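Local structure of hypothetical protein (Neisseria meningitidis Z2491, 2F46) at residues L18-D21 / Y25-P28; E36-L41 / E69-T74; T45-R50 / R95-Q100; L117-R122 / E126-D131. The protein is a putative phosphatase of a nonclassical, eukaryotic-like kind that probably hydrolyses phosphate esters. All blocks are in the same frame, centred on the assembly; numbering follows the deposited sequence.

Interaction 1: L18-D21 / Y25-P28; sequences LKLD and YISP
Leu18 and Ile26 form an antiparallel hydrogen-bonded pair, each backbone N donating to the other's carbonyl. Leu18 N reaches Ile26 O at 3.0 Å, and Ile26 N returns to Leu18 O at 2.8 Å with an N-H...O angle of 166°. Leu18 O also receives a CA-H...O contact from Tyr25 CA at 3.3 Å. One residue on, Lys19 and Tyr25 make the non-hydrogen-bonded pair, their CA atoms only 4.2 Å apart. On the face they share, the Lys19 chain and the Tyr25 side chain pass each other at a slant, and the lysine's bend at chi3 brings NZ to 3.6 Å from Tyr25 OH; this is proximity, not a hydrogen bond. The apolar contact lies on the face bearing Ile26, where Leu20 CD2 meets Ile26 CG2 at 3.8 Å. Leu20 CG lies anti to the backbone N (chi1 -178°), which swings CG and its methyls over to that branch. Leu20 and Asp21 both face Leu24 in a classic beta bulge, just where this hairpin turns. Strand 18-21 is an edge strand of the sheet within this chain; strand 24-27 continues the sheet through backbone bonds from Tyr25 to Val105 and Ala107 of strand 105-108, while helix 113-125 packs against Leu20 and Ile26 through Ser116.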
loop_
_atom_site.group_PDB
_atom_site.type_symbol
_atom_site.label_atom_id
_atom_site.label_comp_id
_atom_site.label_asym_id
_atom_site.label_seq_id
_atom_site.Cartn_x
_atom_site.Cartn_y
_atom_site.Cartn_z
ATOM N N LEU A 18 -5.571 -3.792 -6.909
ATOM C CA LEU A 18 -6.648 -4.567 -6.315
ATOM C C LEU A 18 -7.054 -4.033 -4.955
ATOM O O LEU A 18 -6.231 -3.570 -4.176
ATOM C CB LEU A 18 -6.268 -6.057 -6.238
ATOM C CG LEU A 18 -6.004 -6.733 -7.587
ATOM C CD1 LEU A 18 -5.338 -8.118 -7.403
ATOM C CD2 LEU A 18 -7.318 -6.859 -8.357
ATOM N N LYS A 19 -8.324 -4.190 -4.627
ATOM C CA LYS A 19 -8.870 -3.736 -3.363
ATOM C C LYS A 19 -8.484 -4.593 -2.184
ATOM O O LYS A 19 -8.642 -5.818 -2.170
ATOM C CB LYS A 19 -10.394 -3.653 -3.447
ATOM C CG LYS A 19 -11.011 -2.824 -2.368
ATOM C CD LYS A 19 -12.388 -2.335 -2.775
ATOM C CE LYS A 19 -12.491 -0.814 -2.654
ATOM N NZ LYS A 19 -13.603 -0.256 -3.498
ATOM N N LEU A 20 -7.978 -3.962 -1.147
ATOM C CA LEU A 20 -7.631 -4.594 0.076
ATOM C C LEU A 20 -8.627 -4.267 1.205
ATOM O O LEU A 20 -8.836 -5.058 2.132
ATOM C CB LEU A 20 -6.217 -4.169 0.468
ATOM C CG LEU A 20 -5.690 -4.798 1.735
ATOM C CD1 LEU A 20 -5.711 -6.338 1.703
ATOM C CD2 LEU A 20 -4.268 -4.301 1.982
ATOM N N ASP A 21 -9.220 -3.072 1.174
ATOM C CA ASP A 21 -10.203 -2.673 2.161
ATOM C C ASP A 21 -11.131 -1.655 1.512
ATOM O O ASP A 21 -10.940 -1.287 0.361
ATOM C CB ASP A 21 -9.517 -2.075 3.392
ATOM C CG ASP A 21 -10.301 -2.280 4.655
ATOM O OD1 ASP A 21 -11.541 -2.497 4.567
ATOM O OD2 ASP A 21 -9.677 -2.200 5.739
ATOM N N TYR A 25 -6.916 0.463 -2.222
ATOM C CA TYR A 25 -6.325 -0.420 -3.253
ATOM C C TYR A 25 -4.831 -0.544 -2.986
ATOM O O TYR A 25 -4.199 0.384 -2.430
ATOM C CB TYR A 25 -6.476 0.191 -4.616
ATOM C CG TYR A 25 -7.892 0.289 -5.137
ATOM C CD1 TYR A 25 -8.726 1.301 -4.734
ATOM C CD2 TYR A 25 -8.390 -0.665 -6.011
ATOM C CE1 TYR A 25 -10.034 1.388 -5.205
ATOM C CE2 TYR A 25 -9.698 -0.586 -6.493
ATOM C CZ TYR A 25 -10.501 0.443 -6.077
ATOM O OH TYR A 25 -11.797 0.564 -6.542
ATOM N N ILE A 26 -4.268 -1.697 -3.340
ATOM C CA ILE A 26 -2.807 -1.868 -3.317
ATOM C C ILE A 26 -2.322 -2.275 -4.721
ATOM O O ILE A 26 -3.105 -2.660 -5.597
ATOM C CB ILE A 26 -2.359 -2.874 -2.283
ATOM C CG1 ILE A 26 -2.873 -4.295 -2.587
ATOM C CG2 ILE A 26 -2.723 -2.388 -0.900
ATOM C CD1 ILE A 26 -2.347 -5.339 -1.696
ATOM N N SER A 27 -1.042 -2.127 -4.954
ATOM C CA SER A 27 -0.452 -2.467 -6.247
ATOM C C SER A 27 1.039 -2.698 -6.111
ATOM O O SER A 27 1.688 -2.151 -5.183
ATOM C CB SER A 27 -0.670 -1.314 -7.208
ATOM O OG SER A 27 -0.003 -1.436 -8.447
ATOM N N PRO A 28 1.636 -3.443 -7.057
ATOM C CA PRO A 28 3.042 -3.422 -7.286
ATOM C C PRO A 28 3.494 -2.098 -7.871
ATOM O O PRO A 28 2.687 -1.155 -8.089
ATOM C CB PRO A 28 3.269 -4.556 -8.299
ATOM C CG PRO A 28 1.996 -4.807 -8.875
ATOM C CD PRO A 28 0.936 -4.339 -7.986
#

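Interaction 2: E36-L41 / E69-T74; sequences EQIAQL and EQAGVT
Ile38 meets Val73 through one methyl from each side, selected by the first torsions. In Ile38, chi1 of -77° turns CG1 anti to the carbonyl carbon and leaves CG2 anti to the backbone N. In Val73, chi1 of -179° places CG2 beside the backbone N, with CG1 pointing elsewhere. The two CG2 methyls come to 3.8 Å, the side chains meeting at a slant. The same Ile38 methyl also lies 4.4 Å from Ala71 CB, so a single branch of the helix residue spans both apolar residues of the loop. The next residue of helix 35-41, Ala39, comes close enough for backbone contact: Ala39 CA approaches Ala71 O at 3.5 Å in a CA-H...O contact, and its CB lies 3.7 Å from that oxygen. The small alanines at these positions let the backbones draw together, with 4.9 Å between Ala39 CA and Ala71 CA. Gly72 follows with a positive phi of 92°, turning the chain toward strand 75-78, and its carbonyl accepts a hydrogen bond from Lys44 NZ. Between the segments themselves the contact is methyl packing with one weak C-H...O approach, which implies that shape fit and burial, not polar bonding, join helix 35-41 to the loop after helix 61-68.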
loop_
_atom_site.group_PDB
_atom_site.type_symbol
_atom_site.label_atom_id
_atom_site.label_comp_id
_atom_site.label_asym_id
_atom_site.label_seq_id
_atom_site.Cartn_x
_atom_site.Cartn_y
_atom_site.Cartn_z
ATOM N N GLU A 36 -3.988 5.698 -16.782
ATOM C CA GLU A 36 -5.351 5.457 -17.269
ATOM C C GLU A 36 -6.204 4.716 -16.265
ATOM O O GLU A 36 -7.324 5.120 -15.981
ATOM C CB GLU A 36 -5.351 4.663 -18.580
ATOM C CG GLU A 36 -5.569 5.511 -19.823
ATOM N N GLN A 37 -5.695 3.607 -15.734
ATOM C CA GLN A 37 -6.493 2.818 -14.837
ATOM C C GLN A 37 -6.731 3.564 -13.520
ATOM O O GLN A 37 -7.790 3.447 -12.911
ATOM C CB GLN A 37 -5.857 1.452 -14.578
ATOM C CG GLN A 37 -6.707 0.589 -13.655
ATOM C CD GLN A 37 -6.081 -0.747 -13.274
ATOM O OE1 GLN A 37 -4.887 -1.000 -13.526
ATOM N NE2 GLN A 37 -6.882 -1.592 -12.655
ATOM N N ILE A 38 -5.704 4.292 -13.080
ATOM C CA ILE A 38 -5.804 5.059 -11.845
ATOM C C ILE A 38 -6.909 6.109 -11.958
ATOM O O ILE A 38 -7.702 6.261 -11.030
ATOM C CB ILE A 38 -4.428 5.641 -11.490
ATOM C CG1 ILE A 38 -3.591 4.506 -10.893
ATOM C CG2 ILE A 38 -4.508 6.764 -10.480
ATOM C CD1 ILE A 38 -2.112 4.802 -10.693
ATOM N N ALA A 39 -6.960 6.775 -13.111
ATOM C CA ALA A 39 -7.997 7.791 -13.370
ATOM C C ALA A 39 -9.379 7.146 -13.395
ATOM O O ALA A 39 -10.349 7.683 -12.833
ATOM C CB ALA A 39 -7.721 8.495 -14.647
ATOM N N GLN A 40 -9.459 5.970 -14.008
ATOM C CA GLN A 40 -10.729 5.227 -14.104
ATOM C C GLN A 40 -11.279 4.801 -12.760
ATOM O O GLN A 40 -12.485 4.783 -12.548
ATOM C CB GLN A 40 -10.570 4.004 -15.009
ATOM C CG GLN A 40 -11.792 3.072 -15.054
ATOM C CD GLN A 40 -11.690 1.857 -14.107
ATOM O OE1 GLN A 40 -10.648 1.188 -14.037
ATOM N NE2 GLN A 40 -12.791 1.551 -13.403
ATOM N N LEU A 41 -10.387 4.418 -11.841
ATOM C CA LEU A 41 -10.773 4.058 -10.510
ATOM C C LEU A 41 -11.053 5.280 -9.630
ATOM O O LEU A 41 -11.590 5.112 -8.554
ATOM C CB LEU A 41 -9.648 3.261 -9.850
ATOM C CG LEU A 41 -9.436 1.840 -10.335
ATOM C CD1 LEU A 41 -8.110 1.283 -9.775
ATOM C CD2 LEU A 41 -10.602 0.975 -9.936
ATOM N N GLU A 69 -0.540 13.298 -11.004
ATOM C CA GLU A 69 -1.289 14.529 -10.759
ATOM C C GLU A 69 -2.181 14.859 -11.964
ATOM O O GLU A 69 -3.169 15.562 -11.832
ATOM C CB GLU A 69 -0.346 15.703 -10.512
ATOM C CG GLU A 69 0.226 15.739 -9.115
ATOM C CD GLU A 69 1.320 16.772 -8.964
ATOM O OE1 GLU A 69 1.947 17.134 -9.986
ATOM O OE2 GLU A 69 1.553 17.219 -7.823
ATOM N N GLN A 70 -1.811 14.343 -13.128
ATOM C CA GLN A 70 -2.606 14.501 -14.330
ATOM C C GLN A 70 -3.703 13.452 -14.426
ATOM O O GLN A 70 -4.469 13.445 -15.398
ATOM C CB GLN A 70 -1.690 14.422 -15.550
ATOM C CG GLN A 70 -0.590 15.487 -15.563
ATOM C CD GLN A 70 -1.134 16.897 -15.316
ATOM O OE1 GLN A 70 -2.175 17.285 -15.873
ATOM N NE2 GLN A 70 -0.437 17.665 -14.471
ATOM N N ALA A 71 -3.786 12.583 -13.416
ATOM C CA ALA A 71 -4.729 11.455 -13.391
ATOM C C ALA A 71 -5.787 11.597 -12.293
ATOM O O ALA A 71 -6.469 10.619 -11.953
ATOM C CB ALA A 71 -3.956 10.145 -13.204
ATOM N N GLY A 72 -5.908 12.802 -11.727
ATOM C CA GLY A 72 -6.957 13.137 -10.800
ATOM C C GLY A 72 -6.600 12.916 -9.341
ATOM O O GLY A 72 -7.411 13.134 -8.461
ATOM N N VAL A 73 -5.369 12.470 -9.088
ATOM C CA VAL A 73 -4.924 12.177 -7.737
ATOM C C VAL A 73 -4.522 13.496 -7.094
ATOM O O VAL A 73 -3.772 14.248 -7.721
ATOM C CB VAL A 73 -3.721 11.222 -7.765
ATOM C CG1 VAL A 73 -3.280 10.907 -6.352
ATOM C CG2 VAL A 73 -4.026 9.945 -8.487
ATOM N N THR A 74 -4.994 13.755 -5.884
ATOM C CA THR A 74 -4.800 15.046 -5.215
ATOM C C THR A 74 -3.908 14.978 -3.988
ATOM O O THR A 74 -3.336 15.990 -3.596
ATOM C CB THR A 74 -6.123 15.696 -4.796
ATOM O OG1 THR A 74 -6.867 14.823 -3.913
ATOM C CG2 THR A 74 -6.941 16.024 -6.015
#

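Interaction 3: T45-R50 / R95-Q100; sequences TIICNR and RQLIGQ. Unlike the reference sequence in segment 45-50: Ile46 (reference Val).
Ile47 packs against Leu97 and Ile98 in a purely apolar strand-to-helix contact, in which helix 88-99 lies against one face of the mixed sheet of this alpha/beta, phosphatase-like domain. Strand 45-48 is flanked by strands 105-108 and 75-78, both running parallel to it; Ile47 has backbone hydrogen bonds with Leu106 and Tyr108, so its side chain stands on a firmly held strand. Alternation along the strand divides the sheet's two faces: Ile47 points to helix 88-99, whereas Ile46 and Cys48 touch Phe61 of helix 61-68. The backbones remain well apart, with 8.3 Å between Ile47 CA and Leu97 CA, and the side chains bridge the distance. Ile47 does so with its longer branch: CG1 is anti to the carbonyl carbon (chi1 -60°), and chi2 of 171° extends CD1 straight toward the helix. The approach differs at the two helix residues. Leu97 is met near its root, its side chain slanting past that of Ile47, while Ile98 lies nearly perpendicular to the isoleucine chain and offers the middle of its longer branch. Leu97 also touches His77 of strand 75-78, extending the helix-to-sheet packing beyond strand 45-48. The terminal methyl serves both neighbours equally: Ile47 CD1 lies 4.0 Å from Leu97 CB and likewise 4.0 Å from Ile98 CG1.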
loop_
_atom_site.group_PDB
_atom_site.type_symbol
_atom_site.label_atom_id
_atom_site.label_comp_id
_atom_site.label_asym_id
_atom_site.label_seq_id
_atom_site.Cartn_x
_atom_site.Cartn_y
_atom_site.Cartn_z
ATOM N N THR A 45 -5.827 9.558 -3.541
ATOM C CA THR A 45 -4.617 9.612 -2.709
ATOM C C THR A 45 -3.709 8.441 -3.041
ATOM O O THR A 45 -4.167 7.310 -3.181
ATOM C CB THR A 45 -4.964 9.515 -1.225
ATOM O OG1 THR A 45 -5.951 10.508 -0.921
ATOM C CG2 THR A 45 -3.740 9.685 -0.329
ATOM N N ILE A 46 -2.414 8.737 -3.198
ATOM C CA ILE A 46 -1.358 7.764 -3.463
ATOM C C ILE A 46 -0.428 7.742 -2.269
ATOM O O ILE A 46 0.065 8.797 -1.851
ATOM C CB ILE A 46 -0.526 8.144 -4.715
ATOM C CG1 ILE A 46 -1.340 7.877 -5.988
ATOM C CG2 ILE A 46 0.845 7.439 -4.754
ATOM C CD1 ILE A 46 -1.405 6.433 -6.414
ATOM N N ILE A 47 -0.174 6.545 -1.751
ATOM C CA ILE A 47 0.841 6.293 -0.730
ATOM C C ILE A 47 1.899 5.352 -1.335
ATOM O O ILE A 47 1.578 4.261 -1.843
ATOM C CB ILE A 47 0.306 5.629 0.543
ATOM C CG1 ILE A 47 -0.764 6.522 1.184
ATOM C CG2 ILE A 47 1.431 5.430 1.546
ATOM C CD1 ILE A 47 -1.549 5.902 2.333
ATOM N N CYS A 48 3.158 5.770 -1.335
ATOM C CA CYS A 48 4.263 4.963 -1.750
ATOM C C CYS A 48 5.024 4.480 -0.575
ATOM O O CYS A 48 5.539 5.304 0.213
ATOM C CB CYS A 48 5.204 5.747 -2.629
ATOM S SG CYS A 48 6.717 4.930 -3.073
ATOM N N ASN A 49 5.088 3.160 -0.448
ATOM C CA ASN A 49 5.780 2.540 0.694
ATOM C C ASN A 49 7.161 1.981 0.395
ATOM O O ASN A 49 7.681 1.162 1.131
ATOM C CB ASN A 49 4.897 1.467 1.386
ATOM C CG ASN A 49 3.661 2.037 2.046
ATOM O OD1 ASN A 49 2.525 1.616 1.754
ATOM N ND2 ASN A 49 3.848 2.964 3.007
ATOM N N ARG A 50 7.709 2.432 -0.742
ATOM C CA ARG A 50 8.968 1.945 -1.293
ATOM C C ARG A 50 10.003 3.047 -1.243
ATOM O O ARG A 50 9.769 4.115 -1.804
ATOM C CB ARG A 50 8.799 1.496 -2.761
ATOM C CG ARG A 50 9.942 0.663 -3.242
ATOM C CD ARG A 50 9.721 0.235 -4.665
ATOM N NE ARG A 50 10.727 -0.724 -5.003
ATOM C CZ ARG A 50 10.876 -1.281 -6.189
ATOM N NH1 ARG A 50 10.102 -0.946 -7.205
ATOM N NH2 ARG A 50 11.821 -2.186 -6.346
ATOM N N ARG A 95 -2.019 4.022 9.033
ATOM C CA ARG A 95 -3.401 4.151 9.480
ATOM C C ARG A 95 -3.882 5.604 9.454
ATOM O O ARG A 95 -4.972 5.885 8.985
ATOM C CB ARG A 95 -3.515 3.601 10.895
ATOM C CG ARG A 95 -4.861 3.735 11.498
ATOM C CD ARG A 95 -4.704 3.690 12.964
ATOM N NE ARG A 95 -5.980 3.481 13.606
ATOM C CZ ARG A 95 -6.125 3.315 14.919
ATOM N NH1 ARG A 95 -5.068 3.305 15.724
ATOM N NH2 ARG A 95 -7.338 3.137 15.422
ATOM N N GLN A 96 -3.051 6.501 9.955
ATOM C CA GLN A 96 -3.376 7.924 10.000
ATOM C C GLN A 96 -3.452 8.539 8.622
ATOM O O GLN A 96 -4.376 9.330 8.344
ATOM C CB GLN A 96 -2.358 8.700 10.834
ATOM C CG GLN A 96 -2.437 8.400 12.323
ATOM C CD GLN A 96 -1.557 9.334 13.188
ATOM O OE1 GLN A 96 -1.438 10.538 12.893
ATOM N NE2 GLN A 96 -0.978 8.794 14.273
ATOM N N LEU A 97 -2.506 8.202 7.744
ATOM C CA LEU A 97 -2.540 8.745 6.390
ATOM C C LEU A 97 -3.828 8.354 5.709
ATOM O O LEU A 97 -4.484 9.212 5.108
ATOM C CB LEU A 97 -1.352 8.253 5.569
ATOM C CG LEU A 97 0.005 8.818 5.932
ATOM C CD1 LEU A 97 1.099 8.045 5.172
ATOM C CD2 LEU A 97 0.083 10.311 5.672
ATOM N N ILE A 98 -4.241 7.100 5.850
ATOM C CA ILE A 98 -5.524 6.678 5.295
ATOM C C ILE A 98 -6.683 7.404 5.998
ATOM O O ILE A 98 -7.627 7.849 5.341
ATOM C CB ILE A 98 -5.677 5.151 5.358
ATOM C CG1 ILE A 98 -4.665 4.494 4.388
ATOM C CG2 ILE A 98 -7.154 4.724 5.072
ATOM C CD1 ILE A 98 -4.504 3.021 4.581
ATOM N N GLY A 99 -6.627 7.540 7.313
ATOM C CA GLY A 99 -7.749 8.151 8.020
ATOM C C GLY A 99 -8.042 9.567 7.593
ATOM O O GLY A 99 -9.209 9.986 7.598
ATOM N N GLN A 100 -7.004 10.283 7.194
ATOM C CA GLN A 100 -7.108 11.696 6.875
ATOM C C GLN A 100 -7.127 11.934 5.373
ATOM O O GLN A 100 -7.125 13.081 4.920
ATOM C CB GLN A 100 -5.940 12.447 7.500
ATOM C CG GLN A 100 -5.836 12.319 9.005
#

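Interaction 4: L117-R122 / E126-D131; sequences LLWGFR and EGMPVD
Glu126 OE2 is gripped by two nitrogens of Arg122, which approaches side-on: NE at 3.1 Å and NH2 at 3.2 Å, both part of one salt bridge. The two donors use the oxygen differently. NE meets Glu126 OE2 from above the carboxylate plane, whereas NH2 takes the anti lone pair, and the guanidinium and carboxylate planes stand 86° apart. A bend in the arginine chain at chi2 (60°) folds the guanidinium back toward the glutamate. Arg123 NH2 adds a further salt bridge to the same oxygen, and the two arginines together would probably stabilise its negative charge; Arg122 NH1 has a second partner in Glu92. The backbones join as well, Glu126 N donating to Arg122 O at 3.0 Å. Farther along, selenomethionine Met128 extends SE obliquely to the six-membered ring of Trp119, 4.1 Å from CH2, in a Met-aromatic contact. The Trp119 NE1 is hydrogen-bonded to Asp21 OD2. Gly127 leaves the helix with positive phi and two bonds back into the last turn, a Schellman motif ending helix 113-125; with Pro129 at the N-cap of helix 130-139, it makes a short helix-loop-helix connection.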
loop_
_atom_site.group_PDB
_atom_site.type_symbol
_atom_site.label_atom_id
_atom_site.label_comp_id
_atom_site.label_asym_id
_atom_site.label_seq_id
_atom_site.Cartn_x
_atom_site.Cartn_y
_atom_site.Cartn_z
ATOM N N LEU A 117 1.251 -5.450 4.621
ATOM C CA LEU A 117 1.710 -5.633 5.999
ATOM C C LEU A 117 1.351 -4.454 6.900
ATOM O O LEU A 117 0.957 -4.642 8.071
ATOM C CB LEU A 117 3.200 -5.838 6.040
ATOM C CG LEU A 117 3.704 -7.192 5.614
ATOM C CD1 LEU A 117 5.189 -7.184 5.501
ATOM C CD2 LEU A 117 3.314 -8.255 6.603
ATOM N N LEU A 118 1.509 -3.235 6.427
ATOM C CA LEU A 118 1.139 -2.087 7.236
ATOM C C LEU A 118 -0.350 -2.159 7.599
ATOM O O LEU A 118 -0.730 -1.904 8.760
ATOM C CB LEU A 118 1.481 -0.785 6.507
ATOM C CG LEU A 118 2.991 -0.539 6.380
ATOM C CD1 LEU A 118 3.233 0.539 5.348
ATOM C CD2 LEU A 118 3.623 -0.144 7.720
ATOM N N TRP A 119 -1.184 -2.495 6.615
ATOM C CA TRP A 119 -2.626 -2.718 6.807
ATOM C C TRP A 119 -2.826 -3.863 7.773
ATOM O O TRP A 119 -3.531 -3.749 8.792
ATOM C CB TRP A 119 -3.290 -3.019 5.468
ATOM C CG TRP A 119 -4.702 -3.376 5.528
ATOM C CD1 TRP A 119 -5.756 -2.518 5.502
ATOM C CD2 TRP A 119 -5.236 -4.684 5.561
ATOM N NE1 TRP A 119 -6.936 -3.235 5.589
ATOM C CE2 TRP A 119 -6.638 -4.569 5.619
ATOM C CE3 TRP A 119 -4.654 -5.959 5.583
ATOM C CZ2 TRP A 119 -7.472 -5.667 5.661
ATOM C CZ3 TRP A 119 -5.492 -7.060 5.609
ATOM C CH2 TRP A 119 -6.878 -6.904 5.687
ATOM N N GLY A 120 -2.146 -4.966 7.517
ATOM C CA GLY A 120 -2.392 -6.215 8.259
ATOM C C GLY A 120 -1.964 -6.167 9.707
ATOM O O GLY A 120 -2.636 -6.729 10.558
ATOM N N PHE A 121 -0.851 -5.545 10.041
ATOM C CA PHE A 121 -0.431 -5.382 11.444
ATOM C C PHE A 121 -1.481 -4.610 12.261
ATOM O O PHE A 121 -1.691 -4.893 13.468
ATOM C CB PHE A 121 0.910 -4.657 11.531
ATOM C CG PHE A 121 2.086 -5.504 11.205
ATOM C CD1 PHE A 121 2.262 -6.717 11.781
ATOM C CD2 PHE A 121 3.050 -5.051 10.300
ATOM C CE1 PHE A 121 3.379 -7.475 11.461
ATOM C CE2 PHE A 121 4.155 -5.798 10.004
ATOM C CZ PHE A 121 4.317 -6.982 10.537
ATOM N N ARG A 122 -2.112 -3.648 11.614
ATOM C CA ARG A 122 -3.160 -2.843 12.271
ATOM C C ARG A 122 -4.407 -3.683 12.514
ATOM O O ARG A 122 -4.982 -3.623 13.631
ATOM C CB ARG A 122 -3.455 -1.597 11.445
ATOM C CG ARG A 122 -4.538 -0.705 11.965
ATOM C CD ARG A 122 -4.232 -0.178 13.343
ATOM N NE ARG A 122 -5.487 0.036 14.045
ATOM C CZ ARG A 122 -5.603 0.233 15.351
ATOM N NH1 ARG A 122 -4.531 0.293 16.133
ATOM N NH2 ARG A 122 -6.811 0.400 15.873
ATOM N N GLU A 126 -6.387 -4.830 16.007
ATOM C CA GLU A 126 -7.831 -4.693 16.192
ATOM C C GLU A 126 -8.540 -6.015 16.413
ATOM O O GLU A 126 -9.759 -6.023 16.607
ATOM C CB GLU A 126 -8.453 -4.030 14.981
ATOM C CG GLU A 126 -7.986 -2.636 14.745
ATOM C CD GLU A 126 -8.557 -2.043 13.490
ATOM O OE1 GLU A 126 -9.188 -2.768 12.660
ATOM O OE2 GLU A 126 -8.364 -0.825 13.326
ATOM N N GLY A 127 -7.813 -7.127 16.321
ATOM C CA GLY A 127 -8.372 -8.441 16.627
ATOM C C GLY A 127 -8.782 -9.274 15.439
ATOM O O GLY A 127 -9.414 -10.315 15.610
HETATM N N MSE A 128 -8.430 -8.860 14.222
HETATM C CA MSE A 128 -8.706 -9.697 13.080
HETATM C C MSE A 128 -7.845 -10.975 13.160
HETATM O O MSE A 128 -6.631 -10.899 13.408
HETATM C CB MSE A 128 -8.385 -8.979 11.778
HETATM C CG MSE A 128 -8.897 -9.698 10.586
HETATM SE SE MSE A 128 -8.633 -8.819 8.896
HETATM C CE MSE A 128 -10.298 -7.644 8.948
ATOM N N PRO A 129 -8.472 -12.156 12.970
ATOM C CA PRO A 129 -7.626 -13.340 13.044
ATOM C C PRO A 129 -6.592 -13.353 11.916
ATOM O O PRO A 129 -6.884 -12.932 10.802
ATOM C CB PRO A 129 -8.616 -14.522 12.888
ATOM C CG PRO A 129 -9.977 -13.949 13.071
ATOM C CD PRO A 129 -9.887 -12.483 12.736
ATOM N N VAL A 130 -5.452 -13.936 12.203
ATOM C CA VAL A 130 -4.314 -13.887 11.278
ATOM C C VAL A 130 -4.662 -14.550 9.953
ATOM O O VAL A 130 -4.291 -14.068 8.884
ATOM C CB VAL A 130 -3.092 -14.515 11.904
ATOM C CG1 VAL A 130 -1.962 -14.643 10.897
ATOM C CG2 VAL A 130 -2.652 -13.700 13.092
ATOM N N ASP A 131 -5.377 -15.680 10.001
ATOM C CA ASP A 131 -5.776 -16.331 8.766
ATOM C C ASP A 131 -6.641 -15.466 7.862
ATOM O O ASP A 131 -6.551 -15.566 6.631
ATOM C CB ASP A 131 -6.542 -17.654 9.058
ATOM C CG ASP A 131 -5.629 -18.814 9.413
ATOM O OD1 ASP A 131 -4.409 -18.745 9.179
ATOM O OD2 ASP A 131 -6.165 -19.825 9.903
#

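Interactions 1 and 3 share the mixed sheet, their centres 12 Å apart: the 18-21/24-27 hairpin forms one border, and strand 45-48 lies farther in, beyond strand 105-108. Interaction 2 closes one end of the fold, its centre about 29 Å from that of interaction 4 on the opposite side of the chain's centre. Along the sequence interaction 1 comes first and interaction 4 last, while the segments of interactions 2 and 3 alternate. Side chains link neighbours: Asp21 OD2 to Trp119 NE1 at 2.9 Å joins interactions 1 and 4, Val73 packs on Ile46 between interactions 2 and 3, and Asn49 ND2 on Leu118 CD1 between 3 and 4. Helices are thus fitted around one continuous sheet.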